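Local coordinates for uncharacterized protein (Kribbella flavida, PDB 4LMI) that is of unknown function but has a SnoaL-like domain of the NTF2 clan and is a putative ketosteroid isomerase, at residues R15-T20 and A52-F57. Sequence-based numbering, arbitrary orientation.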
ATOM      1  N   ARG B  15     -10.966  -1.891  10.527  1.00 22.70           N
ATOM      2  CA  ARG B  15     -11.898  -2.956  10.156  1.00 24.14           C
ATOM      3  C   ARG B  15     -13.310  -2.392   9.953  1.00 24.41           C
ATOM      4  O   ARG B  15     -13.966  -2.698   8.949  1.00 24.31           O
ATOM      5  CB  ARG B  15     -11.881  -4.099  11.191  1.00 25.99           C
ATOM      6  CG  ARG B  15     -12.817  -5.259  10.866  1.00 30.32           C
ATOM      7  CD  ARG B  15     -12.414  -5.993   9.589  1.00 37.47           C
ATOM      8  NE  ARG B  15     -11.140  -6.698   9.743  1.00 41.93           N
ATOM      9  CZ  ARG B  15     -10.543  -7.409   8.791  1.00 38.43           C
ATOM     10  NH1 ARG B  15     -11.097  -7.521   7.587  1.00 37.29           N
ATOM     11  NH2 ARG B  15      -9.385  -8.007   9.045  1.00 36.98           N
ATOM     12  N   LYS B  16     -13.760  -1.566  10.899  0.50 24.63           N
ATOM     13  CA  LYS B  16     -15.084  -0.940  10.835  0.50 24.65           C
ATOM     14  C   LYS B  16     -15.235  -0.003   9.637  0.50 24.13           C
ATOM     15  O   LYS B  16     -16.304   0.061   9.023  0.50 24.08           O
ATOM     16  CB  LYS B  16     -15.392  -0.189  12.132  0.50 26.78           C
ATOM     17  CG  LYS B  16     -15.747  -1.095  13.297  0.50 31.64           C
ATOM     18  CD  LYS B  16     -16.388  -0.318  14.436  0.50 35.72           C
ATOM     19  CE  LYS B  16     -16.568  -1.189  15.670  0.50 39.40           C
ATOM     20  NZ  LYS B  16     -15.266  -1.600  16.264  0.50 33.00           N
ATOM     21  N   TYR B  17     -14.166   0.723   9.319  1.00 22.54           N
ATOM     22  CA  TYR B  17     -14.155   1.640   8.171  1.00 22.83           C
ATOM     23  C   TYR B  17     -14.475   0.872   6.887  1.00 23.02           C
ATOM     24  O   TYR B  17     -15.360   1.265   6.117  1.00 24.24           O
ATOM     25  CB  TYR B  17     -12.802   2.356   8.080  1.00 21.15           C
ATOM     26  CG  TYR B  17     -12.592   3.187   6.833  1.00 21.35           C
ATOM     27  CD1 TYR B  17     -12.127   2.600   5.654  1.00 21.18           C
ATOM     28  CD2 TYR B  17     -12.820   4.566   6.839  1.00 23.87           C
ATOM     29  CE1 TYR B  17     -11.923   3.354   4.511  1.00 22.39           C
ATOM     30  CE2 TYR B  17     -12.614   5.332   5.696  1.00 22.51           C
ATOM     31  CZ  TYR B  17     -12.163   4.716   4.538  1.00 22.35           C
ATOM     32  OH  TYR B  17     -11.950   5.453   3.402  1.00 23.02           O
ATOM     33  N   PHE B  18     -13.782  -0.243   6.680  1.00 22.67           N
ATOM     34  CA  PHE B  18     -14.024  -1.047   5.484  1.00 24.25           C
ATOM     35  C   PHE B  18     -15.345  -1.814   5.496  1.00 26.17           C
ATOM     36  O   PHE B  18     -15.987  -1.936   4.449  1.00 28.06           O
ATOM     37  CB  PHE B  18     -12.811  -1.916   5.140  1.00 22.71           C
ATOM     38  CG  PHE B  18     -11.678  -1.117   4.574  1.00 23.67           C
ATOM     39  CD1 PHE B  18     -11.654  -0.780   3.219  1.00 25.06           C
ATOM     40  CD2 PHE B  18     -10.671  -0.634   5.399  1.00 23.80           C
ATOM     41  CE1 PHE B  18     -10.630  -0.009   2.701  1.00 23.94           C
ATOM     42  CE2 PHE B  18      -9.646   0.144   4.880  1.00 23.54           C
ATOM     43  CZ  PHE B  18      -9.626   0.456   3.534  1.00 23.14           C
ATOM     44  N   ASP B  19     -15.752  -2.305   6.667  0.50 25.53           N
ATOM     45  CA  ASP B  19     -17.033  -3.007   6.801  0.50 25.46           C
ATOM     46  C   ASP B  19     -18.230  -2.088   6.526  0.50 24.73           C
ATOM     47  O   ASP B  19     -19.148  -2.462   5.789  0.50 25.03           O
ATOM     48  CB  ASP B  19     -17.156  -3.685   8.172  0.50 24.86           C
ATOM     49  CG  ASP B  19     -16.259  -4.912   8.306  0.50 28.08           C
ATOM     50  OD1 ASP B  19     -15.712  -5.380   7.285  0.50 28.66           O
ATOM     51  OD2 ASP B  19     -16.103  -5.416   9.436  0.50 29.10           O
ATOM     52  N   THR B  20     -18.209  -0.883   7.098  1.00 24.75           N
ATOM     53  CA  THR B  20     -19.293   0.089   6.887  1.00 25.05           C
ATOM     54  C   THR B  20     -19.271   0.685   5.480  1.00 25.65           C
ATOM     55  O   THR B  20     -20.326   0.947   4.900  1.00 29.43           O
ATOM     56  CB  THR B  20     -19.314   1.219   7.936  1.00 26.11           C
ATOM     57  OG1 THR B  20     -18.070   1.930   7.908  1.00 22.75           O
ATOM     58  CG2 THR B  20     -19.586   0.645   9.345  1.00 25.95           C
ATOM     59  N   ALA B  52     -18.300  16.021   5.385  1.00 24.62           N
ATOM     60  CA  ALA B  52     -19.476  16.216   4.532  1.00 28.45           C
ATOM     61  C   ALA B  52     -19.169  15.888   3.064  1.00 28.20           C
ATOM     62  O   ALA B  52     -19.866  15.080   2.444  1.00 28.36           O
ATOM     63  CB  ALA B  52     -20.027  17.630   4.674  1.00 27.42           C
ATOM     64  N   ASP B  53     -18.120  16.498   2.520  1.00 28.43           N
ATOM     65  CA  ASP B  53     -17.745  16.257   1.123  1.00 28.97           C
ATOM     66  C   ASP B  53     -17.287  14.826   0.873  1.00 26.06           C
ATOM     67  O   ASP B  53     -17.613  14.243  -0.159  1.00 26.82           O
ATOM     68  CB  ASP B  53     -16.677  17.246   0.653  1.00 29.06           C
ATOM     69  CG  ASP B  53     -17.231  18.642   0.428  1.00 34.76           C
ATOM     70  OD1 ASP B  53     -18.460  18.834   0.521  1.00 35.04           O
ATOM     71  OD2 ASP B  53     -16.427  19.557   0.161  1.00 41.50           O
ATOM     72  N   TYR B  54     -16.544  14.258   1.823  1.00 25.68           N
ATOM     73  CA  TYR B  54     -16.047  12.897   1.665  1.00 24.28           C
ATOM     74  C   TYR B  54     -17.200  11.895   1.662  1.00 25.05           C
ATOM     75  O   TYR B  54     -17.218  10.974   0.841  1.00 25.14           O
ATOM     76  CB  TYR B  54     -14.978  12.551   2.710  1.00 22.72           C
ATOM     77  CG  TYR B  54     -14.351  11.186   2.490  1.00 23.95           C
ATOM     78  CD1 TYR B  54     -13.817  10.831   1.247  1.00 22.41           C
ATOM     79  CD2 TYR B  54     -14.291  10.253   3.521  1.00 24.74           C
ATOM     80  CE1 TYR B  54     -13.255   9.578   1.038  1.00 23.86           C
ATOM     81  CE2 TYR B  54     -13.719   9.005   3.329  1.00 24.25           C
ATOM     82  CZ  TYR B  54     -13.203   8.673   2.089  1.00 25.72           C
ATOM     83  OH  TYR B  54     -12.643   7.429   1.905  1.00 25.93           O
ATOM     84  N   LEU B  55     -18.180  12.109   2.540  1.00 25.62           N
ATOM     85  CA  LEU B  55     -19.365  11.253   2.588  1.00 26.75           C
ATOM     86  C   LEU B  55     -20.119  11.309   1.257  1.00 27.31           C
ATOM     87  O   LEU B  55     -20.466  10.273   0.695  1.00 28.47           O
ATOM     88  CB  LEU B  55     -20.283  11.633   3.761  1.00 27.16           C
ATOM     89  CG  LEU B  55     -21.556  10.794   3.953  1.00 31.80           C
ATOM     90  CD1 LEU B  55     -21.249   9.313   4.159  1.00 29.39           C
ATOM     91  CD2 LEU B  55     -22.400  11.341   5.098  1.00 34.84           C
ATOM     92  N   ARG B  56     -20.343  12.521   0.755  1.00 29.19           N
ATOM     93  CA  ARG B  56     -21.002  12.729  -0.539  1.00 31.88           C
ATOM     94  C   ARG B  56     -20.293  12.008  -1.687  1.00 32.67           C
ATOM     95  O   ARG B  56     -20.948  11.373  -2.513  1.00 35.12           O
ATOM     96  CB  ARG B  56     -21.123  14.220  -0.861  1.00 36.33           C
ATOM     97  CG  ARG B  56     -22.142  14.969  -0.019  1.00 40.99           C
ATOM     98  CD  ARG B  56     -22.524  16.292  -0.664  1.00 47.97           C
ATOM     99  NE  ARG B  56     -23.483  16.110  -1.754  1.00 59.43           N
ATOM    100  CZ  ARG B  56     -23.863  17.066  -2.600  1.00 61.72           C
ATOM    101  NH1 ARG B  56     -23.363  18.294  -2.502  1.00 72.53           N
ATOM    102  NH2 ARG B  56     -24.745  16.793  -3.552  1.00 58.16           N
ATOM    103  N   PHE B  57     -18.962  12.107  -1.726  1.00 31.80           N
ATOM    104  CA  PHE B  57     -18.135  11.440  -2.739  1.00 30.86           C
ATOM    105  C   PHE B  57     -18.417   9.941  -2.775  1.00 31.44           C
ATOM    106  O   PHE B  57     -18.608   9.364  -3.848  1.00 32.46           O
ATOM    107  CB  PHE B  57     -16.644  11.726  -2.477  1.00 28.05           C
ATOM    108  CG  PHE B  57     -15.690  10.793  -3.184  1.00 29.87           C
ATOM    109  CD1 PHE B  57     -15.444  10.920  -4.547  1.00 31.24           C
ATOM    110  CD2 PHE B  57     -15.002   9.814  -2.472  1.00 30.32           C
ATOM    111  CE1 PHE B  57     -14.554  10.072  -5.189  1.00 34.54           C
ATOM    112  CE2 PHE B  57     -14.106   8.963  -3.111  1.00 34.96           C
ATOM    113  CZ  PHE B  57     -13.886   9.092  -4.474  1.00 36.66           C
TER
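Tyr17 and Tyr54 meet through their phenol oxygens, the two OH atoms lying 2.6 Å apart in a short hydrogen bond for which either hydroxyl could be the donor. The side chains approach from opposite directions, and each hydroxyl sits at the edge of the other ring, near its plane. The ring planes differ by only about 12°, and no ring carbon of one comes within 4.2 Å of a ring carbon of the other, so the nearly coplanar rings do not stack and touch through the hydroxyls alone. Both residues hold CG anti to the backbone N (chi1 172° for Tyr17); the CB of Tyr54 points toward helix 6-22, whereas Tyr17 reaches helix 51-59 by the end of its ring. These helices lie over the mixed, strongly curved sheet in the α+β cone of the NTF2 clan, where this concave side commonly forms the ligand pocket; such a role here is unproven. Nonpolar side chains pack on the two buried tyrosines: both touch Val108 of strand 104-111, while Phe29 meets the Tyr17 ring and Tyr39 that of Tyr54. Within helix 6-22, Thr20 OG1 donates to Lys16 O at 2.8 Å, tilted 26° from the carbonyl plane; the same oxygen takes the helical bond from Thr20 N.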